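Side-chain contacts in ethylbenzene dehydrogenase beta-subunit (Aromatoleum aromaticum, PDB 2IVF), which is an iron-sulfur subunit of the multi-cluster ferredoxin type, holding three iron/sulfur clusters (SF4) and one fe3-s4 cluster that probably pass electrons along the subunit: residues G186-V191 and I199-V204; H314-N319 and R324-M329; C31-V36 and Q229-V234. One frame throughout, in Å; residues are numbered along the deposited sequence.

Contact 1. Residues G186-V191 and I199-V204; sequences GHRHCV and IYFNPV. With F3S (Fe3-s4 cluster), chain R; HEM (protoporphyrin IX containing Fe), chain X.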
# COMPACT_ATOMS: atom_id res chain seq x y z
N GLY B 186 9.74 -32.87 -13.25
CA GLY B 186 10.33 -31.57 -13.55
C GLY B 186 10.82 -31.44 -15.00
O GLY B 186 11.75 -30.69 -15.29
N HIS B 187 10.21 -32.20 -15.93
CA HIS B 187 10.60 -32.08 -17.34
C HIS B 187 10.34 -30.68 -17.91
O HIS B 187 11.01 -30.24 -18.83
CB HIS B 187 9.85 -33.11 -18.20
CG HIS B 187 10.17 -34.54 -17.90
ND1 HIS B 187 11.42 -34.97 -17.48
CD2 HIS B 187 9.43 -35.66 -18.08
CE1 HIS B 187 11.41 -36.28 -17.37
NE2 HIS B 187 10.22 -36.73 -17.74
N ARG B 188 9.34 -29.99 -17.38
CA ARG B 188 9.03 -28.59 -17.79
C ARG B 188 8.58 -28.38 -19.25
O ARG B 188 8.49 -27.25 -19.74
CB ARG B 188 10.19 -27.67 -17.42
CG ARG B 188 10.26 -27.41 -15.94
CD ARG B 188 11.64 -26.83 -15.63
NE ARG B 188 12.64 -27.86 -15.46
CZ ARG B 188 13.94 -27.64 -15.32
NH1 ARG B 188 14.44 -26.42 -15.34
NH2 ARG B 188 14.73 -28.67 -15.13
N HIS B 189 8.15 -29.45 -19.91
CA HIS B 189 7.47 -29.30 -21.21
C HIS B 189 6.17 -28.53 -21.02
O HIS B 189 5.81 -27.69 -21.85
CB HIS B 189 7.18 -30.67 -21.83
CG HIS B 189 8.39 -31.50 -21.97
ND1 HIS B 189 9.45 -31.13 -22.77
CD2 HIS B 189 8.73 -32.70 -21.44
CE1 HIS B 189 10.39 -32.05 -22.70
NE2 HIS B 189 9.98 -33.02 -21.91
N CYS B 190 5.49 -28.81 -19.90
CA CYS B 190 4.23 -28.14 -19.53
C CYS B 190 4.42 -26.68 -19.40
O CYS B 190 3.57 -25.90 -19.80
CB CYS B 190 3.71 -28.68 -18.20
SG CYS B 190 4.92 -28.50 -16.81
N VAL B 191 5.55 -26.27 -18.83
CA VAL B 191 5.83 -24.85 -18.69
C VAL B 191 5.96 -24.14 -20.05
O VAL B 191 5.40 -23.04 -20.26
CB VAL B 191 7.11 -24.62 -17.87
CG1 VAL B 191 7.36 -23.13 -17.69
CG2 VAL B 191 7.01 -25.31 -16.50
N ILE B 199 2.47 -22.24 -15.10
CA ILE B 199 3.09 -23.33 -14.36
C ILE B 199 4.53 -22.92 -14.14
O ILE B 199 5.16 -22.34 -15.05
CB ILE B 199 3.09 -24.67 -15.13
CG1 ILE B 199 1.71 -25.06 -15.61
CG2 ILE B 199 3.65 -25.79 -14.27
CD1 ILE B 199 1.59 -26.58 -16.07
N TYR B 200 5.05 -23.24 -12.95
CA TYR B 200 6.30 -22.70 -12.43
C TYR B 200 7.17 -23.82 -11.85
O TYR B 200 6.73 -24.59 -11.02
CB TYR B 200 6.03 -21.69 -11.30
CG TYR B 200 5.07 -20.60 -11.67
CD1 TYR B 200 5.52 -19.43 -12.24
CD2 TYR B 200 3.70 -20.80 -11.56
CE1 TYR B 200 4.61 -18.44 -12.67
CE2 TYR B 200 2.79 -19.82 -11.98
CZ TYR B 200 3.24 -18.65 -12.52
OH TYR B 200 2.35 -17.68 -12.93
N PHE B 201 8.42 -23.84 -12.26
CA PHE B 201 9.34 -24.83 -11.76
C PHE B 201 9.71 -24.53 -10.32
O PHE B 201 9.97 -23.39 -9.97
CB PHE B 201 10.60 -24.85 -12.60
CG PHE B 201 11.52 -25.99 -12.29
CD1 PHE B 201 11.06 -27.31 -12.27
CD2 PHE B 201 12.86 -25.75 -12.06
CE1 PHE B 201 11.91 -28.33 -11.98
CE2 PHE B 201 13.72 -26.78 -11.82
CZ PHE B 201 13.25 -28.08 -11.77
N ASN B 202 9.73 -25.59 -9.51
CA ASN B 202 10.23 -25.55 -8.13
C ASN B 202 11.59 -26.25 -8.16
O ASN B 202 11.68 -27.47 -8.30
CB ASN B 202 9.24 -26.24 -7.21
CG ASN B 202 9.70 -26.30 -5.77
OD1 ASN B 202 10.88 -26.36 -5.49
ND2 ASN B 202 8.74 -26.29 -4.85
N PRO B 203 12.67 -25.48 -8.12
CA PRO B 203 14.01 -26.03 -8.23
C PRO B 203 14.47 -26.78 -7.01
O PRO B 203 15.50 -27.41 -7.07
CB PRO B 203 14.88 -24.79 -8.46
CG PRO B 203 14.15 -23.70 -7.91
CD PRO B 203 12.69 -24.02 -7.98
N VAL B 204 13.73 -26.69 -5.90
CA VAL B 204 14.00 -27.48 -4.71
C VAL B 204 13.42 -28.90 -4.83
O VAL B 204 14.14 -29.90 -4.72
CB VAL B 204 13.50 -26.73 -3.47
CG1 VAL B 204 13.74 -27.51 -2.22
CG2 VAL B 204 14.27 -25.37 -3.39
FE1 F3S R . 6.30 -32.23 -14.36
FE3 F3S R . 5.35 -33.10 -16.68
FE4 F3S R . 5.69 -30.57 -16.38
S1 F3S R . 6.99 -34.01 -15.44
S2 F3S R . 7.36 -30.35 -14.90
S3 F3S R . 4.34 -31.87 -15.20
S4 F3S R . 6.14 -31.71 -18.23
CHA HEM X . 12.37 -41.00 -20.42
CHB HEM X . 16.19 -43.89 -21.05
CHC HEM X . 15.30 -44.33 -25.80
CHD HEM X . 11.57 -41.29 -25.18
C1A HEM X . 13.47 -41.76 -20.21
C2A HEM X . 14.08 -41.99 -18.92
C3A HEM X . 15.13 -42.80 -19.10
C4A HEM X . 15.22 -43.09 -20.50
CMA HEM X . 16.10 -43.32 -18.02
CAA HEM X . 13.54 -41.38 -17.61
CBA HEM X . 13.97 -39.93 -17.49
CGA HEM X . 13.43 -39.41 -16.19
O1A HEM X . 12.76 -40.17 -15.44
O2A HEM X . 13.68 -38.23 -15.90
C1B HEM X . 16.32 -44.23 -22.38
C2B HEM X . 17.39 -45.00 -22.95
C3B HEM X . 17.15 -45.13 -24.26
C4B HEM X . 15.91 -44.45 -24.56
CMB HEM X . 18.60 -45.53 -22.14
CAB HEM X . 18.02 -45.84 -25.29
CBB HEM X . 17.50 -46.51 -26.31
C1C HEM X . 14.24 -43.50 -26.05
C2C HEM X . 13.77 -43.09 -27.36
C3C HEM X . 12.74 -42.24 -27.15
C4C HEM X . 12.57 -42.07 -25.73
CMC HEM X . 14.35 -43.60 -28.71
CAC HEM X . 11.85 -41.51 -28.18
CBC HEM X . 11.50 -42.09 -29.32
C1D HEM X . 11.42 -40.97 -23.87
C2D HEM X . 10.34 -40.15 -23.39
C3D HEM X . 10.60 -40.06 -21.88
C4D HEM X . 11.80 -40.82 -21.65
CMD HEM X . 9.19 -39.54 -24.23
CAD HEM X . 9.80 -39.33 -20.79
CBD HEM X . 8.88 -40.34 -20.12
CGD HEM X . 8.72 -40.05 -18.66
O1D HEM X . 7.72 -40.56 -18.09
O2D HEM X . 9.58 -39.35 -18.08
NA HEM X . 14.19 -42.45 -21.15
NB HEM X . 15.43 -43.92 -23.38
NC HEM X . 13.49 -42.86 -25.07
ND HEM X . 12.27 -41.35 -22.83
FE HEM X . 13.83 -42.67 -23.10

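Contact 2. Residues H314-N319 and R324-M329; sequences HTEREN and RGSELM. With PO4 (phosphate ion), chain P.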
# COMPACT_ATOMS: atom_id res chain seq x y z
N HIS B 314 -21.58 0.75 -20.83
CA HIS B 314 -21.98 2.15 -20.82
C HIS B 314 -23.48 2.26 -20.85
O HIS B 314 -24.03 3.09 -20.15
CB HIS B 314 -21.28 2.91 -21.93
CG HIS B 314 -19.83 3.13 -21.65
ND1 HIS B 314 -19.38 3.99 -20.66
CD2 HIS B 314 -18.72 2.55 -22.17
CE1 HIS B 314 -18.06 3.96 -20.61
NE2 HIS B 314 -17.63 3.08 -21.51
N THR B 315 -24.16 1.38 -21.61
CA THR B 315 -25.61 1.46 -21.69
C THR B 315 -26.21 1.14 -20.32
O THR B 315 -27.10 1.85 -19.82
CB THR B 315 -26.15 0.50 -22.75
OG1 THR B 315 -25.65 0.94 -24.00
CG2 THR B 315 -27.66 0.52 -22.83
N GLU B 316 -25.72 0.08 -19.72
CA GLU B 316 -26.30 -0.40 -18.47
C GLU B 316 -26.04 0.60 -17.37
O GLU B 316 -26.90 0.84 -16.51
CB GLU B 316 -25.74 -1.76 -18.13
CG GLU B 316 -26.33 -2.88 -19.01
CD GLU B 316 -27.85 -2.85 -19.10
OE1 GLU B 316 -28.50 -2.64 -18.07
OE2 GLU B 316 -28.40 -3.04 -20.20
N ARG B 317 -24.86 1.18 -17.38
CA ARG B 317 -24.55 2.22 -16.44
C ARG B 317 -25.51 3.40 -16.60
O ARG B 317 -26.02 3.92 -15.62
CB ARG B 317 -23.12 2.65 -16.65
CG ARG B 317 -22.70 3.71 -15.75
CD ARG B 317 -21.21 3.97 -15.90
NE ARG B 317 -20.84 5.09 -15.06
CZ ARG B 317 -19.90 5.96 -15.35
NH1 ARG B 317 -19.26 5.93 -16.52
NH2 ARG B 317 -19.63 6.91 -14.47
N GLU B 318 -25.81 3.78 -17.83
CA GLU B 318 -26.83 4.78 -18.08
C GLU B 318 -28.22 4.37 -17.62
O GLU B 318 -28.96 5.20 -17.08
CB GLU B 318 -26.87 5.17 -19.56
CG GLU B 318 -27.98 6.15 -19.87
CD GLU B 318 -27.92 7.46 -19.10
OE1 GLU B 318 -26.81 7.90 -18.71
OE2 GLU B 318 -29.01 8.06 -18.91
N ASN B 319 -28.59 3.11 -17.80
CA ASN B 319 -29.87 2.62 -17.28
C ASN B 319 -29.96 2.86 -15.76
O ASN B 319 -31.00 3.27 -15.26
CB ASN B 319 -30.04 1.14 -17.58
CG ASN B 319 -30.30 0.87 -19.05
OD1 ASN B 319 -30.83 1.71 -19.79
ND2 ASN B 319 -29.96 -0.33 -19.48
N ARG B 324 -33.69 3.45 -14.29
CA ARG B 324 -34.27 2.27 -14.93
C ARG B 324 -33.79 0.98 -14.25
O ARG B 324 -34.34 -0.07 -14.48
CB ARG B 324 -33.91 2.16 -16.42
CG ARG B 324 -34.64 3.05 -17.46
CD ARG B 324 -34.03 2.73 -18.89
NE ARG B 324 -34.38 1.34 -19.31
CZ ARG B 324 -33.90 0.67 -20.38
NH1 ARG B 324 -33.02 1.22 -21.21
NH2 ARG B 324 -34.32 -0.56 -20.65
N GLY B 325 -32.73 1.04 -13.45
CA GLY B 325 -32.11 -0.19 -12.93
C GLY B 325 -31.27 -0.94 -13.97
O GLY B 325 -31.32 -0.65 -15.17
N SER B 326 -30.50 -1.90 -13.50
CA SER B 326 -29.74 -2.77 -14.37
C SER B 326 -29.28 -3.97 -13.60
O SER B 326 -28.54 -3.84 -12.64
CB SER B 326 -28.53 -2.03 -14.96
OG SER B 326 -27.65 -2.93 -15.58
N GLU B 327 -29.70 -5.16 -14.01
CA GLU B 327 -29.13 -6.37 -13.41
C GLU B 327 -27.64 -6.40 -13.52
O GLU B 327 -26.95 -6.87 -12.59
CB GLU B 327 -29.71 -7.63 -14.05
CG GLU B 327 -29.08 -8.89 -13.50
CD GLU B 327 -29.49 -10.16 -14.24
OE1 GLU B 327 -29.60 -10.13 -15.48
OE2 GLU B 327 -29.70 -11.19 -13.56
N LEU B 328 -27.11 -5.88 -14.62
CA LEU B 328 -25.70 -5.97 -14.87
C LEU B 328 -24.97 -5.14 -13.87
O LEU B 328 -24.02 -5.60 -13.26
CB LEU B 328 -25.31 -5.52 -16.29
CG LEU B 328 -23.79 -5.56 -16.53
CD1 LEU B 328 -23.19 -7.00 -16.36
CD2 LEU B 328 -23.46 -5.03 -17.90
N MET B 329 -25.41 -3.91 -13.69
CA MET B 329 -24.79 -3.07 -12.70
C MET B 329 -24.97 -3.62 -11.29
O MET B 329 -24.08 -3.48 -10.50
CB MET B 329 -25.24 -1.64 -12.83
CG MET B 329 -24.84 -1.07 -14.20
SD MET B 329 -23.05 -0.75 -14.29
CE MET B 329 -22.58 -1.55 -15.84
P PO4 P . -21.88 6.04 -19.39
O1 PO4 P . -23.17 5.26 -19.15
O2 PO4 P . -20.70 5.14 -18.98
O3 PO4 P . -21.74 6.44 -20.85
O4 PO4 P . -21.89 7.28 -18.52
O HOH W 1 -30.93 -1.13 -22.40

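Contact 3. Residues C31-V36 and Q229-V234; sequences CQTCTV and QCPGRV. With SF4 (iron/sulfur cluster), chain T.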
# COMPACT_ATOMS: atom_id res chain seq x y z
N CYS B 31 -3.78 -3.40 -5.93
CA CYS B 31 -3.31 -3.43 -4.53
C CYS B 31 -2.51 -4.68 -4.21
O CYS B 31 -1.92 -4.74 -3.16
CB CYS B 31 -4.48 -3.30 -3.54
SG CYS B 31 -5.59 -4.78 -3.55
N GLN B 32 -2.53 -5.72 -5.06
CA GLN B 32 -1.76 -6.97 -4.82
C GLN B 32 -2.23 -7.79 -3.58
O GLN B 32 -1.54 -8.70 -3.16
CB GLN B 32 -0.25 -6.65 -4.63
CG GLN B 32 0.47 -5.83 -5.73
CD GLN B 32 0.71 -6.65 -7.00
OE1 GLN B 32 0.81 -7.87 -6.91
NE2 GLN B 32 0.78 -6.01 -8.17
N THR B 33 -3.38 -7.48 -2.99
CA THR B 33 -3.87 -8.28 -1.88
C THR B 33 -4.07 -9.72 -2.31
O THR B 33 -3.72 -10.65 -1.57
CB THR B 33 -5.14 -7.71 -1.23
OG1 THR B 33 -4.93 -6.35 -0.95
CG2 THR B 33 -5.47 -8.45 0.06
N CYS B 34 -4.62 -9.91 -3.51
CA CYS B 34 -4.77 -11.23 -4.06
C CYS B 34 -3.42 -11.99 -4.19
O CYS B 34 -3.36 -13.20 -3.89
CB CYS B 34 -5.52 -11.17 -5.40
SG CYS B 34 -4.72 -9.99 -6.54
N THR B 35 -2.36 -11.27 -4.54
CA THR B 35 -1.00 -11.81 -4.64
C THR B 35 -0.54 -12.37 -3.31
O THR B 35 -0.11 -13.56 -3.21
CB THR B 35 -0.07 -10.72 -5.17
OG1 THR B 35 -0.64 -10.22 -6.38
CG2 THR B 35 1.38 -11.28 -5.38
N VAL B 36 -0.68 -11.55 -2.30
CA VAL B 36 -0.25 -11.96 -0.94
C VAL B 36 -1.18 -13.00 -0.33
O VAL B 36 -0.72 -13.82 0.47
CB VAL B 36 -0.02 -10.77 0.03
CG1 VAL B 36 0.92 -9.68 -0.60
CG2 VAL B 36 -1.33 -10.18 0.56
N GLN B 229 -10.21 -12.63 -0.77
CA GLN B 229 -9.47 -11.53 -0.13
C GLN B 229 -9.31 -10.21 -0.89
O GLN B 229 -8.64 -9.29 -0.42
CB GLN B 229 -8.11 -12.03 0.33
CG GLN B 229 -8.23 -13.13 1.41
CD GLN B 229 -6.93 -13.49 2.08
OE1 GLN B 229 -6.49 -14.62 1.99
NE2 GLN B 229 -6.28 -12.50 2.72
N CYS B 230 -9.94 -10.10 -2.05
CA CYS B 230 -9.82 -8.96 -2.89
C CYS B 230 -10.66 -7.84 -2.28
O CYS B 230 -11.91 -7.93 -2.27
CB CYS B 230 -10.35 -9.28 -4.24
SG CYS B 230 -10.57 -7.87 -5.32
N PRO B 231 -9.99 -6.82 -1.79
CA PRO B 231 -10.73 -5.70 -1.23
C PRO B 231 -11.47 -4.86 -2.23
O PRO B 231 -12.37 -4.12 -1.84
CB PRO B 231 -9.67 -4.86 -0.57
CG PRO B 231 -8.40 -5.58 -0.67
CD PRO B 231 -8.54 -6.63 -1.67
N GLY B 232 -11.07 -4.91 -3.49
CA GLY B 232 -11.73 -4.14 -4.52
C GLY B 232 -13.07 -4.72 -4.94
O GLY B 232 -13.81 -4.07 -5.67
N ARG B 233 -13.39 -5.91 -4.46
CA ARG B 233 -14.65 -6.60 -4.76
C ARG B 233 -14.79 -6.79 -6.28
O ARG B 233 -15.87 -6.68 -6.85
CB ARG B 233 -15.84 -5.86 -4.12
CG ARG B 233 -15.57 -5.43 -2.65
CD ARG B 233 -16.62 -4.51 -2.07
NE ARG B 233 -17.81 -5.15 -1.50
CZ ARG B 233 -18.97 -5.38 -2.16
NH1 ARG B 233 -19.15 -5.00 -3.43
NH2 ARG B 233 -19.97 -5.92 -1.52
N VAL B 234 -13.66 -7.17 -6.87
CA VAL B 234 -13.44 -7.31 -8.30
C VAL B 234 -13.79 -8.70 -8.80
O VAL B 234 -14.03 -8.90 -9.99
CB VAL B 234 -11.93 -7.06 -8.47
CG1 VAL B 234 -11.33 -7.64 -9.69
CG2 VAL B 234 -11.65 -5.61 -8.18
FE1 SF4 T . -7.10 -6.10 -8.08
FE2 SF4 T . -6.06 -8.21 -6.68
FE3 SF4 T . -8.50 -7.23 -6.14
FE4 SF4 T . -6.37 -5.74 -5.41
S1 SF4 T . -6.90 -7.78 -4.61
S2 SF4 T . -8.29 -5.01 -6.43
S3 SF4 T . -5.00 -6.24 -7.17
S4 SF4 T . -7.83 -8.24 -8.11

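Contact 1. Residues G186-V191 and I199-V204
Segment 186-191 enters a short helix beside the strand in segment 199-204 and runs roughly against it, with CA of Val191 5.3 Å from CA of Ile199 and CA of Gly186 7.0 Å from CA of Phe201. Arg188 and Phe201 carry one end of the contact. The guanidinium lies flat on one face of the ring, the two planes only 3° apart, and Arg188 CZ stands 3.7 Å from the Phe201 ring centroid in a cation-pi pair. Closer to the backbone, Arg188 CD adds a CH-pi contact over the same face. A bend at chi3 (-84°) turns the arginine so that its flat head can cover the ring, and NE donates an almost straight 3.0 Å bond to Gly186 O that fixes its rotation. Arg188 NH1 is bound in turn by backbone groups of a neighbouring subunit. At the other end Ile199 packs on two residues: its CD1 lies 3.7 Å from Cys190 CB, and its CG2 approaches Val191 CG2, while Val191 CG1 rests against the Ile199 carbonyl oxygen. Cys190 SG binds iron FE4 of the fe3-s4 cluster, so the isoleucine backs a metal ligand, and Ile199 also borders one of the SF4 clusters. His187, which takes no part in the packing on the strand, donates from NE2 a nearly linear 2.7 Å hydrogen bond to heme propionate oxygen O2D. Of these residues it alone extends to the heme; the loop and helix start bearing Cys190 hold the fe3-s4 cluster, and the strand packs against them, as in a ferredoxin-like cluster site.

Contact 2. Residues H314-N319 and R324-M329
A short connection between two consecutive helices, in which Glu316 of the first reaches a serine N-cap, Ser326, of the second, defines this contact. Ser326 OG donates to Glu316 OE1 at 2.6 Å, arriving on the anti side of the carboxylate and close to its plane. The same hydroxyl accepts from Met329 N in a straight capping bond, and more weakly from Leu328 N, which ties the start of the second helix to the side of the first. The Glu316 chain bends at chi2 (-49°), which swings its carboxylate toward Asn319, whose ND2 donates to OE1 at 3.1 Å from well above the carboxylate plane. Two donors thus grip one oxygen. Across the connection Arg324 N bonds to Asn319 O at 2.9 Å, and the Asn319 amide stands over one face of the Arg324 guanidinium, the planes 65° apart. Beside these polar groups Leu328 CD2 touches Glu316 CG at 3.8 Å, and Met329, bent at chi2, lays its CE 3.9 Å from Glu316 CB and its SD beside Arg317 CB. Arg317 NH1 donates to O2 of a phosphate ion at 3.0 Å, while NE donates to the backbone oxygen of Arg272 and NH2 forms a salt bridge with Asp293, both of the alpha-subunit. The contact joins helix 306-321 to helix 327-333; Leu328 also packs on Leu250 of helix 246-253, and Glu327 pairs with Lys253 of that helix.

Contact 3. Residues C31-V36 and Q229-V234
The flat peptide group of Gln229 is met at its oxygen, where Thr33 CG2 comes within 3.3 Å of Gln229 O; that oxygen accepts a hydrogen bond from Gln108 of the alpha-subunit. The puckered ring of Pro231 turns its CG and CD atoms to Thr33, with Thr33 OG1 3.6 Å from CG and Thr33 CB as near to CD, while CD also rests against the cluster sulfur S1. Thr33 has its methyl anti to its own nitrogen and OG1 beside it (chi1 -50°), which divides the two branches between carbonyl and ring. Both segments close on the same SF4 cluster. Cys31 SG binds iron FE4, Cys34 SG binds FE2 and Cys230 SG binds FE3, each sulfur 2.2 to 2.3 Å from its metal; Cys28, which also lines the pocket, is probably the ligand of the remaining iron, FE1. Two ligand sulfurs also accept backbone N-H groups: Thr33 N donates to Cys31 SG and Val234 N to Cys230 SG, each at 3.5 Å and 165°. Val234 adds its methyls over the cluster near S2 and S4. With Cys28 as the probable fourth ligand, the CxxCxxC spacing and the distant Cys-Pro fit the classic ferredoxin motif. Wrapped by buried residues and by N-H groups that point at its thiolates, the cluster is probably well shielded, and such N-H...S bonds would be expected to ease addition of negative charge.

From the N terminus, the chain first lays down 31-36, which waits almost two hundred residues for its partner 229-234; contact 3 thereby ties the start of helix 33-42 to the loop before strand 235-239. Within that long span contact 1 closes a loop of seven residues and ties the start of helix 189-193 to strand 199-202, so it is complete before contact 3 is. Contact 2 follows in series, with four residues between its segments, and ties helix 306-321 to helix 327-333. None of the three touches another: the centres of contacts 1 and 3 are about 27 Å apart, those of contacts 2 and 3 about 25 Å. Contacts 1 and 2 lie on opposite sides of the chain's centre.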